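Side-chain contacts in porin B (Pseudomonas putida, PDB 4GEY), which forms a carbohydrate-selective beta-barrel channel in the outer membrane, through which sugars such as glucose probably pass into the periplasm: residues H319-N324 with H356-V361; L168-S173 with Y329-L334; N102-R107 with A113-S118. The protein carries 2 engineered substitutions. All blocks are in the same frame, centred on the assembly; numbering follows the deposited sequence.

How the contacts relate
Contacts 2 and 3 meet directly, although their centres lie about 17 Å apart: Leu168 N is 2.9 Å from Ser118 O, a probable backbone hydrogen bond between the two loops. Contact 1 sits about 20 Å from contact 3 and about 19 Å from contact 2, centre to centre. It touches contact 3 through Val357 CG2 and Phe116 CE2, 3.5 Å apart, but does not touch contact 2 (nearest atoms about 5 Å apart), although their strands 347-357 and 326-337 are neighbours. The bound glucose lies near contact 3, about 6 Å from the Ser118 side chain. Contact 2 approaches the same pocket through Ser173, whose carbonyl is hydrogen-bonded to the sugar-pocket residue Asn185.

Contact 1. Residues H319-N324 with H356-V361; sequences HDKATN and HVNDDV
Asn358 reaches from the start of helix 359-372 to the backbone of Lys321 and Asn324, in the loop joining strands 309-319 and 326-337 of the porin beta-barrel. It is the N-cap of that helix, and its amide works in two directions. Asn358 OD1 accepts from Asp360 N at 3.0 Å, the capping bond, while ND2 gives its two hydrogens to the loop. With one, Asn358 ND2 reaches Lys321 O at 2.6 Å, a partner lying within 2° of the amide plane. With the other, Asn358 ND2 meets Asn324 O at 3.1 Å, in a bond of similar straightness. Three bonds therefore fix the rotation of the amide, and the two loop carbonyls are satisfied by one side chain. CG stands anti to the backbone N (chi1 -169°), which carries the amide out of the strand end and across to the turn. In this tight part Asn358 CB also packs against Asn324 O.

The turn receiving the amide is itself braced by an Asx motif. Asp320 OD1 accepts from Thr323 N at 2.9 Å and from the hydroxyl of the same residue, while OD2 is held by His289 N. The side chain of Asn324 plays a different part from its carbonyl: its ND2 bonds to Val326 O and Trp178 O, linking the loop to the start of strand 326-337 and to Trp178.

The other side of the contact is loose. Lys321 is exposed, and its chain leads away from the helix start toward Asp327, with which it makes only a weak, long ion pair. Asp359, also exposed, turns its carboxylate away from the loop. The nearest that the Lys321 side chain comes to the capping residue is at its base, where CB lies 4.2 Å from Asn358 ND2.

Contact 2. Residues L168-S173 with Y329-L334; sequences LAFCGS and YQQVGL
Gln331, Phe170 and Ala169 form the centre of a buried contact between a wall strand of the porin barrel and a loop that leads from strand 145-149 to helix 175-178. Gln331 and Tyr329, two residues apart on strand 326-337, point to the same side of the strand and converge on one backbone oxygen, Ala169 O. Gln331 NE2 donates to Ala169 O at 2.8 Å, in the carbonyl plane and on a lone pair. The hydroxyl of Tyr329 donates to the same oxygen, also with OH to Ala169 O at 2.8 Å and in the carbonyl plane, but from the other side of the C=O direction. The carbonyl is thus gripped by two donors. Ala169 sits within a short 3-10 turn, closed by Cys171 N bonding to Leu168 O.

The glutamine reaches it by a bent chain. CG extends anti to the backbone N (chi1 169°), and the bend at chi2 turns the amide toward Ala169 O. There it crosses Phe170 at a slant: Gln331 CG lies 3.5 Å from Phe170 CE1, Gln331 NE2 is 3.4 Å from Phe170 CD1, and the ring and amide planes are 22° apart. Asn315, on the adjoining strand, donates to OE1, so both ends of the amide are engaged and its flip is fixed. With an alanine here, Ala169 O is likely to be left with the tyrosine alone, one flank of the Phe170 ring stripped and Asn315 deprived of its acceptor.

On the loop side, the Cys163-Cys171 disulfide pins the backbone just beyond the aromatic residue, and the Phe170 ring also meets that of Phe165. Ala169 adds its methyl to the packing: its CB sits over the centre of the Phe170 ring, 4.2 Å above the plane.

Contact 3. Residues N102-R107 with A113-S118; sequences NLSNDR and AGQFSS
Ser104 and Gln115 meet through their polar ends, the serine hydroxyl donating to the glutamine carbonyl with OG and OE1 2.5 Å apart. Gln115 makes the reach with an almost straight chain: CG is anti to the backbone N (chi1 -170°), and the chain stays extended beyond it. In Ser104, OG lies beside the backbone N and anti to the carbonyl carbon (chi1 -80°). This aims OG out of the first turn of the helix and toward Gln115 OE1, well out of the carbonyl plane and not on a lone pair. The same OG also bonds to Val119 N. Ser104 OG passes 3.4 Å from Ser118 CA; these two residues have the nearest CA atoms of the two segments.

A second link lies beside the first. Asn102 ND2 donates to Ser118 OG at 3.0 Å, with the serine oxygen tilted 20° from the amide plane. Asn102 is the N-cap of helix 103-108, a short helix between two barrel strands of this porin: its OD1 accepts from Ser104 N at 2.8 Å, while its ND2 faces the loop that follows the helix. One amide thereby caps the helix and holds the returning chain. The side chain of Asn102 also touches Trp123, a residue of the glucose pocket.

Gln120 N bonds to the hydroxyl oxygen of Ser118 too. Ser117, one residue earlier, points away from the helix, its OG bonded to Asn167.

Contact 1. Residues H319-N324 with H356-V361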
ATOM      1  N   HIS A 319     -11.099   4.739 -11.071  1.00 25.14           N
ATOM      2  CA  HIS A 319     -12.166   4.717 -10.061  1.00 33.50           C
ATOM      3  C   HIS A 319     -13.426   5.445 -10.481  1.00 34.55           C
ATOM      4  O   HIS A 319     -13.376   6.346 -11.320  1.00 34.82           O
ATOM      5  CB  HIS A 319     -11.655   5.312  -8.759  1.00 29.04           C
ATOM      6  CG  HIS A 319     -10.340   4.754  -8.347  1.00 30.43           C
ATOM      7  ND1 HIS A 319     -10.223   3.535  -7.718  1.00 41.32           N
ATOM      8  CD2 HIS A 319      -9.081   5.209  -8.527  1.00 25.97           C
ATOM      9  CE1 HIS A 319      -8.948   3.276  -7.498  1.00 35.25           C
ATOM     10  NE2 HIS A 319      -8.237   4.284  -7.967  1.00 28.66           N
ATOM     11  N   ASP A 320     -14.554   5.064  -9.886  1.00 27.02           N
ATOM     12  CA  ASP A 320     -15.827   5.623 -10.300  1.00 28.13           C
ATOM     13  C   ASP A 320     -15.880   7.135 -10.077  1.00 33.12           C
ATOM     14  O   ASP A 320     -15.627   7.617  -8.968  1.00 27.70           O
ATOM     15  CB  ASP A 320     -17.020   4.875  -9.669  1.00 45.28           C
ATOM     16  CG  ASP A 320     -17.164   5.115  -8.169  1.00 46.29           C
ATOM     17  OD1 ASP A 320     -17.864   6.088  -7.791  1.00 47.81           O
ATOM     18  OD2 ASP A 320     -16.613   4.310  -7.373  1.00 32.07           O
ATOM     19  N   LYS A 321     -16.183   7.872 -11.154  1.00 35.69           N
ATOM     20  CA  LYS A 321     -16.300   9.332 -11.118  1.00 29.12           C
ATOM     21  C   LYS A 321     -17.373   9.810 -10.145  1.00 29.73           C
ATOM     22  O   LYS A 321     -17.312  10.932  -9.660  1.00 48.68           O
ATOM     23  CB  LYS A 321     -16.617   9.897 -12.506  1.00 46.27           C
ATOM     24  CG  LYS A 321     -15.523   9.732 -13.571  1.00 58.91           C
ATOM     25  CD  LYS A 321     -14.337  10.699 -13.384  1.00 59.59           C
ATOM     26  CE  LYS A 321     -13.931  11.413 -14.693  1.00 57.49           C
ATOM     27  NZ  LYS A 321     -13.509  10.529 -15.821  1.00 53.37           N
ATOM     28  N   ALA A 322     -18.359   8.972  -9.866  1.00 30.38           N
ATOM     29  CA  ALA A 322     -19.450   9.380  -8.989  1.00 37.17           C
ATOM     30  C   ALA A 322     -18.980   9.725  -7.576  1.00 38.41           C
ATOM     31  O   ALA A 322     -19.327  10.791  -7.052  1.00 41.15           O
ATOM     32  CB  ALA A 322     -20.561   8.326  -8.953  1.00 32.08           C
ATOM     33  N   THR A 323     -18.179   8.842  -6.980  1.00 29.45           N
ATOM     34  CA  THR A 323     -17.921   8.895  -5.538  1.00 32.01           C
ATOM     35  C   THR A 323     -16.456   9.026  -5.087  1.00 27.70           C
ATOM     36  O   THR A 323     -16.192   9.411  -3.957  1.00 31.21           O
ATOM     37  CB  THR A 323     -18.519   7.659  -4.841  1.00 31.69           C
ATOM     38  OG1 THR A 323     -17.795   6.484  -5.235  1.00 30.94           O
ATOM     39  CG2 THR A 323     -19.986   7.501  -5.195  1.00 30.70           C
ATOM     40  N   ASN A 324     -15.520   8.703  -5.968  1.00 33.15           N
ATOM     41  CA  ASN A 324     -14.115   8.618  -5.607  1.00 31.71           C
ATOM     42  C   ASN A 324     -13.339   9.917  -5.840  1.00 35.59           C
ATOM     43  O   ASN A 324     -13.404  10.492  -6.926  1.00 34.64           O
ATOM     44  CB  ASN A 324     -13.474   7.495  -6.411  1.00 34.89           C
ATOM     45  CG  ASN A 324     -12.452   6.727  -5.611  1.00 35.60           C
ATOM     46  OD1 ASN A 324     -12.809   5.964  -4.709  1.00 31.16           O
ATOM     47  ND2 ASN A 324     -11.172   6.921  -5.932  1.00 29.82           N
ATOM     48  N   HIS A 356      -4.438  11.835 -10.150  1.00 29.12           N
ATOM     49  CA  HIS A 356      -5.393  12.842 -10.604  1.00 29.78           C
ATOM     50  C   HIS A 356      -6.677  12.887  -9.767  1.00 32.60           C
ATOM     51  O   HIS A 356      -7.233  11.848  -9.416  1.00 23.43           O
ATOM     52  CB  HIS A 356      -5.725  12.633 -12.077  1.00 28.49           C
ATOM     53  CG  HIS A 356      -6.721  13.609 -12.610  1.00 37.05           C
ATOM     54  ND1 HIS A 356      -8.050  13.291 -12.794  1.00 40.49           N
ATOM     55  CD2 HIS A 356      -6.585  14.901 -12.992  1.00 34.63           C
ATOM     56  CE1 HIS A 356      -8.688  14.345 -13.271  1.00 37.31           C
ATOM     57  NE2 HIS A 356      -7.823  15.335 -13.400  1.00 35.51           N
ATOM     58  N   VAL A 357      -7.133  14.100  -9.454  1.00 23.91           N
ATOM     59  CA  VAL A 357      -8.354  14.290  -8.685  1.00 24.26           C
ATOM     60  C   VAL A 357      -9.557  14.546  -9.576  1.00 36.11           C
ATOM     61  O   VAL A 357      -9.535  15.438 -10.425  1.00 37.89           O
ATOM     62  CB  VAL A 357      -8.261  15.472  -7.698  1.00 24.26           C
ATOM     63  CG1 VAL A 357      -9.505  15.512  -6.825  1.00 24.67           C
ATOM     64  CG2 VAL A 357      -7.007  15.384  -6.844  1.00 23.47           C
ATOM     65  N   ASN A 358     -10.592  13.739  -9.362  1.00 37.40           N
ATOM     66  CA  ASN A 358     -11.936  13.915  -9.910  1.00 26.51           C
ATOM     67  C   ASN A 358     -12.328  15.371 -10.040  1.00 38.38           C
ATOM     68  O   ASN A 358     -12.470  16.078  -9.041  1.00 37.32           O
ATOM     69  CB  ASN A 358     -12.907  13.219  -8.958  1.00 39.72           C
ATOM     70  CG  ASN A 358     -14.292  13.094  -9.511  1.00 27.74           C
ATOM     71  OD1 ASN A 358     -14.793  13.996 -10.172  1.00 35.52           O
ATOM     72  ND2 ASN A 358     -14.938  11.969  -9.225  1.00 39.37           N
ATOM     73  N   ASP A 359     -12.531  15.804 -11.279  1.00 38.81           N
ATOM     74  CA  ASP A 359     -12.794  17.204 -11.580  1.00 38.07           C
ATOM     75  C   ASP A 359     -14.005  17.797 -10.833  1.00 44.68           C
ATOM     76  O   ASP A 359     -14.021  18.982 -10.499  1.00 42.37           O
ATOM     77  CB  ASP A 359     -12.960  17.382 -13.087  1.00 34.56           C
ATOM     78  CG  ASP A 359     -12.754  18.810 -13.521  1.00 57.06           C
ATOM     79  OD1 ASP A 359     -11.771  19.433 -13.058  1.00 63.88           O
ATOM     80  OD2 ASP A 359     -13.580  19.315 -14.310  1.00 68.77           O
ATOM     81  N   ASP A 360     -15.015  16.981 -10.566  1.00 29.73           N
ATOM     82  CA  ASP A 360     -16.192  17.487  -9.884  1.00 38.35           C
ATOM     83  C   ASP A 360     -15.836  17.882  -8.449  1.00 42.09           C
ATOM     84  O   ASP A 360     -16.466  18.769  -7.864  1.00 47.29           O
ATOM     85  CB  ASP A 360     -17.337  16.463  -9.911  1.00 35.20           C
ATOM     86  CG  ASP A 360     -17.806  16.147 -11.322  1.00 36.15           C
ATOM     87  OD1 ASP A 360     -17.867  17.083 -12.146  1.00 33.79           O
ATOM     88  OD2 ASP A 360     -18.104  14.962 -11.607  1.00 35.77           O
ATOM     89  N   VAL A 361     -14.828  17.228  -7.882  1.00 33.62           N
ATOM     90  CA  VAL A 361     -14.383  17.580  -6.543  1.00 38.66           C
ATOM     91  C   VAL A 361     -13.861  19.010  -6.561  1.00 36.62           C
ATOM     92  O   VAL A 361     -14.143  19.799  -5.669  1.00 28.73           O
ATOM     93  CB  VAL A 361     -13.278  16.638  -6.055  1.00 41.88           C
ATOM     94  CG1 VAL A 361     -12.655  17.151  -4.723  1.00 31.29           C
ATOM     95  CG2 VAL A 361     -13.823  15.236  -5.926  1.00 35.43           C
TER

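Contact 2. Residues L168-S173 with Y329-L334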
ATOM      1  N   LEU A 168       4.578   6.247  -0.571  1.00 26.87           N
ATOM      2  CA  LEU A 168       3.385   5.402  -0.640  1.00 24.11           C
ATOM      3  C   LEU A 168       3.015   5.028  -2.053  1.00 24.66           C
ATOM      4  O   LEU A 168       2.601   3.905  -2.297  1.00 33.74           O
ATOM      5  CB  LEU A 168       2.184   6.091   0.016  1.00 28.58           C
ATOM      6  CG  LEU A 168       1.346   5.306   1.028  1.00 32.18           C
ATOM      7  CD1 LEU A 168      -0.044   5.904   1.120  1.00 29.02           C
ATOM      8  CD2 LEU A 168       1.290   3.826   0.723  1.00 32.99           C
ATOM      9  N   ALA A 169       3.171   5.966  -2.979  1.00 27.38           N
ATOM     10  CA  ALA A 169       2.799   5.747  -4.371  1.00 25.90           C
ATOM     11  C   ALA A 169       3.517   4.552  -5.002  1.00 31.33           C
ATOM     12  O   ALA A 169       3.081   4.048  -6.048  1.00 34.07           O
ATOM     13  CB  ALA A 169       3.083   6.994  -5.179  1.00 19.53           C
ATOM     14  N   PHE A 170       4.624   4.118  -4.396  1.00 26.85           N
ATOM     15  CA  PHE A 170       5.417   3.018  -4.952  1.00 32.17           C
ATOM     16  C   PHE A 170       5.504   1.836  -4.001  1.00 33.15           C
ATOM     17  O   PHE A 170       6.413   1.010  -4.091  1.00 36.06           O
ATOM     18  CB  PHE A 170       6.832   3.484  -5.329  1.00 25.38           C
ATOM     19  CG  PHE A 170       6.850   4.751  -6.098  1.00 26.22           C
ATOM     20  CD1 PHE A 170       6.413   4.785  -7.408  1.00 29.78           C
ATOM     21  CD2 PHE A 170       7.285   5.921  -5.510  1.00 33.74           C
ATOM     22  CE1 PHE A 170       6.407   5.977  -8.122  1.00 35.31           C
ATOM     23  CE2 PHE A 170       7.288   7.104  -6.214  1.00 33.65           C
ATOM     24  CZ  PHE A 170       6.837   7.135  -7.521  1.00 29.70           C
ATOM     25  N   CYS A 171       4.551   1.757  -3.091  1.00 35.49           N
ATOM     26  CA  CYS A 171       4.577   0.714  -2.076  1.00 35.07           C
ATOM     27  C   CYS A 171       3.176   0.158  -1.825  1.00 36.74           C
ATOM     28  O   CYS A 171       2.273   0.895  -1.435  1.00 42.76           O
ATOM     29  CB  CYS A 171       5.177   1.252  -0.771  1.00 23.72           C
ATOM     30  SG  CYS A 171       4.616   0.344   0.697  1.00 37.85           S
ATOM     31  N   GLY A 172       2.998  -1.135  -2.072  1.00 32.23           N
ATOM     32  CA  GLY A 172       1.789  -1.836  -1.671  1.00 29.18           C
ATOM     33  C   GLY A 172       0.671  -1.713  -2.675  1.00 25.45           C
ATOM     34  O   GLY A 172       0.898  -1.305  -3.810  1.00 32.20           O
ATOM     35  N   SER A 173      -0.544  -2.060  -2.265  1.00 26.67           N
ATOM     36  CA  SER A 173      -1.672  -2.004  -3.199  1.00 34.56           C
ATOM     37  C   SER A 173      -2.147  -0.574  -3.408  1.00 31.98           C
ATOM     38  O   SER A 173      -2.607   0.083  -2.473  1.00 33.93           O
ATOM     39  CB  SER A 173      -2.836  -2.880  -2.741  1.00 38.51           C
ATOM     40  OG  SER A 173      -3.994  -2.575  -3.500  1.00 39.40           O
ATOM     41  N   TYR A 329      -5.088   6.989 -11.558  1.00 28.29           N
ATOM     42  CA  TYR A 329      -3.697   7.116 -11.130  1.00 25.89           C
ATOM     43  C   TYR A 329      -2.763   6.291 -12.001  1.00 26.08           C
ATOM     44  O   TYR A 329      -3.127   5.217 -12.467  1.00 30.49           O
ATOM     45  CB  TYR A 329      -3.573   6.713  -9.662  1.00 22.69           C
ATOM     46  CG  TYR A 329      -2.314   5.979  -9.265  1.00 22.09           C
ATOM     47  CD1 TYR A 329      -2.232   4.597  -9.354  1.00 29.10           C
ATOM     48  CD2 TYR A 329      -1.229   6.665  -8.733  1.00 30.74           C
ATOM     49  CE1 TYR A 329      -1.081   3.919  -8.955  1.00 36.89           C
ATOM     50  CE2 TYR A 329      -0.079   5.997  -8.323  1.00 30.67           C
ATOM     51  CZ  TYR A 329      -0.008   4.627  -8.437  1.00 33.20           C
ATOM     52  OH  TYR A 329       1.136   3.959  -8.049  1.00 33.37           O
ATOM     53  N   GLN A 330      -1.567   6.804 -12.242  1.00 24.35           N
ATOM     54  CA  GLN A 330      -0.590   6.074 -13.032  1.00 27.17           C
ATOM     55  C   GLN A 330       0.734   6.084 -12.302  1.00 28.04           C
ATOM     56  O   GLN A 330       1.029   6.997 -11.524  1.00 27.77           O
ATOM     57  CB  GLN A 330      -0.409   6.684 -14.420  1.00 22.89           C
ATOM     58  CG  GLN A 330      -1.672   6.717 -15.259  1.00 24.83           C
ATOM     59  CD  GLN A 330      -2.605   7.837 -14.846  1.00 26.89           C
ATOM     60  OE1 GLN A 330      -2.163   8.944 -14.560  1.00 36.27           O
ATOM     61  NE2 GLN A 330      -3.896   7.546 -14.782  1.00 26.14           N
ATOM     62  N   GLN A 331       1.540   5.064 -12.561  1.00 24.69           N
ATOM     63  CA  GLN A 331       2.853   5.020 -11.977  1.00 21.40           C
ATOM     64  C   GLN A 331       3.768   4.191 -12.846  1.00 32.41           C
ATOM     65  O   GLN A 331       3.401   3.118 -13.317  1.00 33.57           O
ATOM     66  CB  GLN A 331       2.756   4.465 -10.566  1.00 33.46           C
ATOM     67  CG  GLN A 331       4.060   4.113  -9.907  1.00 32.90           C
ATOM     68  CD  GLN A 331       4.059   2.675  -9.473  1.00 36.87           C
ATOM     69  OE1 GLN A 331       4.055   1.781 -10.311  1.00 41.88           O
ATOM     70  NE2 GLN A 331       4.021   2.438  -8.163  1.00 32.78           N
ATOM     71  N   VAL A 332       4.962   4.715 -13.070  1.00 34.96           N
ATOM     72  CA  VAL A 332       5.967   4.042 -13.871  1.00 37.37           C
ATOM     73  C   VAL A 332       7.291   4.128 -13.115  1.00 37.01           C
ATOM     74  O   VAL A 332       7.554   5.123 -12.432  1.00 39.02           O
ATOM     75  CB  VAL A 332       6.051   4.705 -15.261  1.00 23.20           C
ATOM     76  CG1 VAL A 332       7.437   4.666 -15.806  1.00 35.21           C
ATOM     77  CG2 VAL A 332       5.111   4.004 -16.214  1.00 31.06           C
ATOM     78  N   GLY A 333       8.112   3.089 -13.190  1.00 34.09           N
ATOM     79  CA  GLY A 333       9.410   3.151 -12.539  1.00 22.46           C
ATOM     80  C   GLY A 333      10.317   2.006 -12.919  1.00 24.97           C
ATOM     81  O   GLY A 333       9.965   1.168 -13.760  1.00 29.68           O
ATOM     82  N   LEU A 334      11.495   1.956 -12.307  1.00 23.02           N
ATOM     83  CA  LEU A 334      12.427   0.850 -12.554  1.00 23.53           C
ATOM     84  C   LEU A 334      13.229   0.535 -11.315  1.00 24.91           C
ATOM     85  O   LEU A 334      13.335   1.366 -10.423  1.00 32.23           O
ATOM     86  CB  LEU A 334      13.370   1.169 -13.717  1.00 31.05           C
ATOM     87  CG  LEU A 334      14.214   2.452 -13.664  1.00 38.04           C
ATOM     88  CD1 LEU A 334      15.458   2.312 -12.782  1.00 41.80           C
ATOM     89  CD2 LEU A 334      14.611   2.859 -15.072  1.00 36.13           C
TER

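Contact 3. Residues N102-R107 with A113-S118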
ATOM      1  N   ASN A 102       4.442  11.786  10.706  1.00 27.47           N
ATOM      2  CA  ASN A 102       4.583  11.842   9.253  1.00 26.50           C
ATOM      3  C   ASN A 102       4.867  13.248   8.750  1.00 32.16           C
ATOM      4  O   ASN A 102       4.061  14.156   8.962  1.00 39.56           O
ATOM      5  CB  ASN A 102       3.297  11.351   8.583  1.00 27.03           C
ATOM      6  CG  ASN A 102       3.455  11.162   7.081  1.00 29.80           C
ATOM      7  OD1 ASN A 102       4.394  11.680   6.468  1.00 29.13           O
ATOM      8  ND2 ASN A 102       2.549  10.385   6.482  1.00 23.39           N
ATOM      9  N   LEU A 103       5.984  13.404   8.039  1.00 32.69           N
ATOM     10  CA  LEU A 103       6.349  14.674   7.391  1.00 33.78           C
ATOM     11  C   LEU A 103       5.254  15.248   6.489  1.00 33.70           C
ATOM     12  O   LEU A 103       5.025  16.465   6.485  1.00 35.08           O
ATOM     13  CB  LEU A 103       7.612  14.500   6.550  1.00 35.17           C
ATOM     14  CG  LEU A 103       8.757  15.484   6.771  1.00 35.74           C
ATOM     15  CD1 LEU A 103       9.384  15.879   5.436  1.00 28.45           C
ATOM     16  CD2 LEU A 103       8.329  16.696   7.577  1.00 32.26           C
ATOM     17  N   SER A 104       4.607  14.370   5.720  1.00 21.15           N
ATOM     18  CA  SER A 104       3.534  14.760   4.816  1.00 26.34           C
ATOM     19  C   SER A 104       2.456  15.601   5.511  1.00 33.64           C
ATOM     20  O   SER A 104       1.958  16.587   4.956  1.00 33.78           O
ATOM     21  CB  SER A 104       2.895  13.528   4.157  1.00 20.61           C
ATOM     22  OG  SER A 104       3.675  13.047   3.081  1.00 27.90           O
ATOM     23  N   ASN A 105       2.098  15.221   6.729  1.00 33.05           N
ATOM     24  CA  ASN A 105       1.149  16.021   7.480  1.00 22.16           C
ATOM     25  C   ASN A 105       1.785  17.265   8.076  1.00 26.91           C
ATOM     26  O   ASN A 105       1.243  18.365   7.972  1.00 22.99           O
ATOM     27  CB  ASN A 105       0.527  15.178   8.578  1.00 25.74           C
ATOM     28  CG  ASN A 105      -0.275  14.037   8.026  1.00 30.47           C
ATOM     29  OD1 ASN A 105      -0.946  14.177   6.999  1.00 43.33           O
ATOM     30  ND2 ASN A 105      -0.200  12.891   8.684  1.00 22.65           N
ATOM     31  N   ASP A 106       2.956  17.085   8.679  1.00 28.70           N
ATOM     32  CA  ASP A 106       3.526  18.103   9.541  1.00 23.36           C
ATOM     33  C   ASP A 106       4.222  19.238   8.807  1.00 23.45           C
ATOM     34  O   ASP A 106       4.350  20.320   9.359  1.00 26.46           O
ATOM     35  CB  ASP A 106       4.442  17.461  10.588  1.00 39.58           C
ATOM     36  CG  ASP A 106       3.677  16.601  11.578  1.00 36.50           C
ATOM     37  OD1 ASP A 106       2.463  16.845  11.739  1.00 45.21           O
ATOM     38  OD2 ASP A 106       4.278  15.685  12.191  1.00 26.90           O
ATOM     39  N   ARG A 107       4.660  19.009   7.566  1.00 26.81           N
ATOM     40  CA  ARG A 107       5.300  20.082   6.771  1.00 30.02           C
ATOM     41  C   ARG A 107       4.802  20.241   5.310  1.00 29.72           C
ATOM     42  O   ARG A 107       4.591  21.357   4.849  1.00 28.72           O
ATOM     43  CB  ARG A 107       6.827  19.926   6.754  1.00 25.56           C
ATOM     44  CG  ARG A 107       7.516  20.113   8.086  1.00 27.22           C
ATOM     45  CD  ARG A 107       7.500  21.566   8.594  1.00 32.67           C
ATOM     46  NE  ARG A 107       7.031  21.591   9.973  1.00 30.38           N
ATOM     47  CZ  ARG A 107       7.761  21.982  11.002  1.00 41.97           C
ATOM     48  NH1 ARG A 107       8.992  22.421  10.807  1.00 47.15           N
ATOM     49  NH2 ARG A 107       7.252  21.953  12.226  1.00 53.01           N
ATOM     50  N   ALA A 113      -6.023  20.417   2.755  1.00 32.13           N
ATOM     51  CA  ALA A 113      -5.974  19.590   1.557  1.00 35.68           C
ATOM     52  C   ALA A 113      -4.654  18.818   1.544  1.00 34.71           C
ATOM     53  O   ALA A 113      -3.692  19.189   0.862  1.00 38.49           O
ATOM     54  CB  ALA A 113      -6.126  20.446   0.293  1.00 28.58           C
ATOM     55  N   GLY A 114      -4.622  17.740   2.313  1.00 30.59           N
ATOM     56  CA  GLY A 114      -3.398  17.014   2.562  1.00 22.20           C
ATOM     57  C   GLY A 114      -2.963  16.211   1.363  1.00 25.98           C
ATOM     58  O   GLY A 114      -3.767  15.920   0.475  1.00 23.61           O
ATOM     59  N   GLN A 115      -1.683  15.856   1.350  1.00 21.31           N
ATOM     60  CA  GLN A 115      -1.095  15.054   0.292  1.00 24.41           C
ATOM     61  C   GLN A 115      -1.821  13.723   0.130  1.00 27.20           C
ATOM     62  O   GLN A 115      -2.242  13.122   1.111  1.00 34.28           O
ATOM     63  CB  GLN A 115       0.382  14.782   0.595  1.00 24.34           C
ATOM     64  CG  GLN A 115       1.103  14.168  -0.570  1.00 20.37           C
ATOM     65  CD  GLN A 115       2.485  13.738  -0.236  1.00 29.81           C
ATOM     66  OE1 GLN A 115       2.996  14.050   0.843  1.00 25.21           O
ATOM     67  NE2 GLN A 115       3.117  13.005  -1.154  1.00 20.01           N
ATOM     68  N   PHE A 116      -1.974  13.263  -1.104  1.00 25.66           N
ATOM     69  CA  PHE A 116      -2.633  11.990  -1.323  1.00 26.92           C
ATOM     70  C   PHE A 116      -1.677  10.869  -0.967  1.00 27.97           C
ATOM     71  O   PHE A 116      -1.973  10.042  -0.110  1.00 32.45           O
ATOM     72  CB  PHE A 116      -3.172  11.866  -2.756  1.00 20.73           C
ATOM     73  CG  PHE A 116      -4.383  12.696  -3.001  1.00 21.26           C
ATOM     74  CD1 PHE A 116      -5.629  12.251  -2.604  1.00 21.57           C
ATOM     75  CD2 PHE A 116      -4.275  13.945  -3.593  1.00 34.38           C
ATOM     76  CE1 PHE A 116      -6.764  13.029  -2.803  1.00 23.54           C
ATOM     77  CE2 PHE A 116      -5.400  14.728  -3.805  1.00 36.71           C
ATOM     78  CZ  PHE A 116      -6.651  14.269  -3.408  1.00 33.66           C
ATOM     79  N   SER A 117      -0.520  10.863  -1.616  1.00 29.93           N
ATOM     80  CA  SER A 117       0.560   9.967  -1.245  1.00 29.29           C
ATOM     81  C   SER A 117       1.198  10.449   0.063  1.00 25.94           C
ATOM     82  O   SER A 117       0.702  11.375   0.708  1.00 31.28           O
ATOM     83  CB  SER A 117       1.610   9.890  -2.362  1.00 30.41           C
ATOM     84  OG  SER A 117       2.583   8.890  -2.092  1.00 27.45           O
ATOM     85  N   SER A 118       2.298   9.815   0.447  1.00 21.13           N
ATOM     86  CA  SER A 118       2.907  10.030   1.749  1.00 19.66           C
ATOM     87  C   SER A 118       4.384   9.712   1.642  1.00 30.47           C
ATOM     88  O   SER A 118       4.774   8.734   0.991  1.00 30.28           O
ATOM     89  CB  SER A 118       2.256   9.122   2.796  1.00 19.72           C
ATOM     90  OG  SER A 118       3.097   8.972   3.924  1.00 19.88           O
TER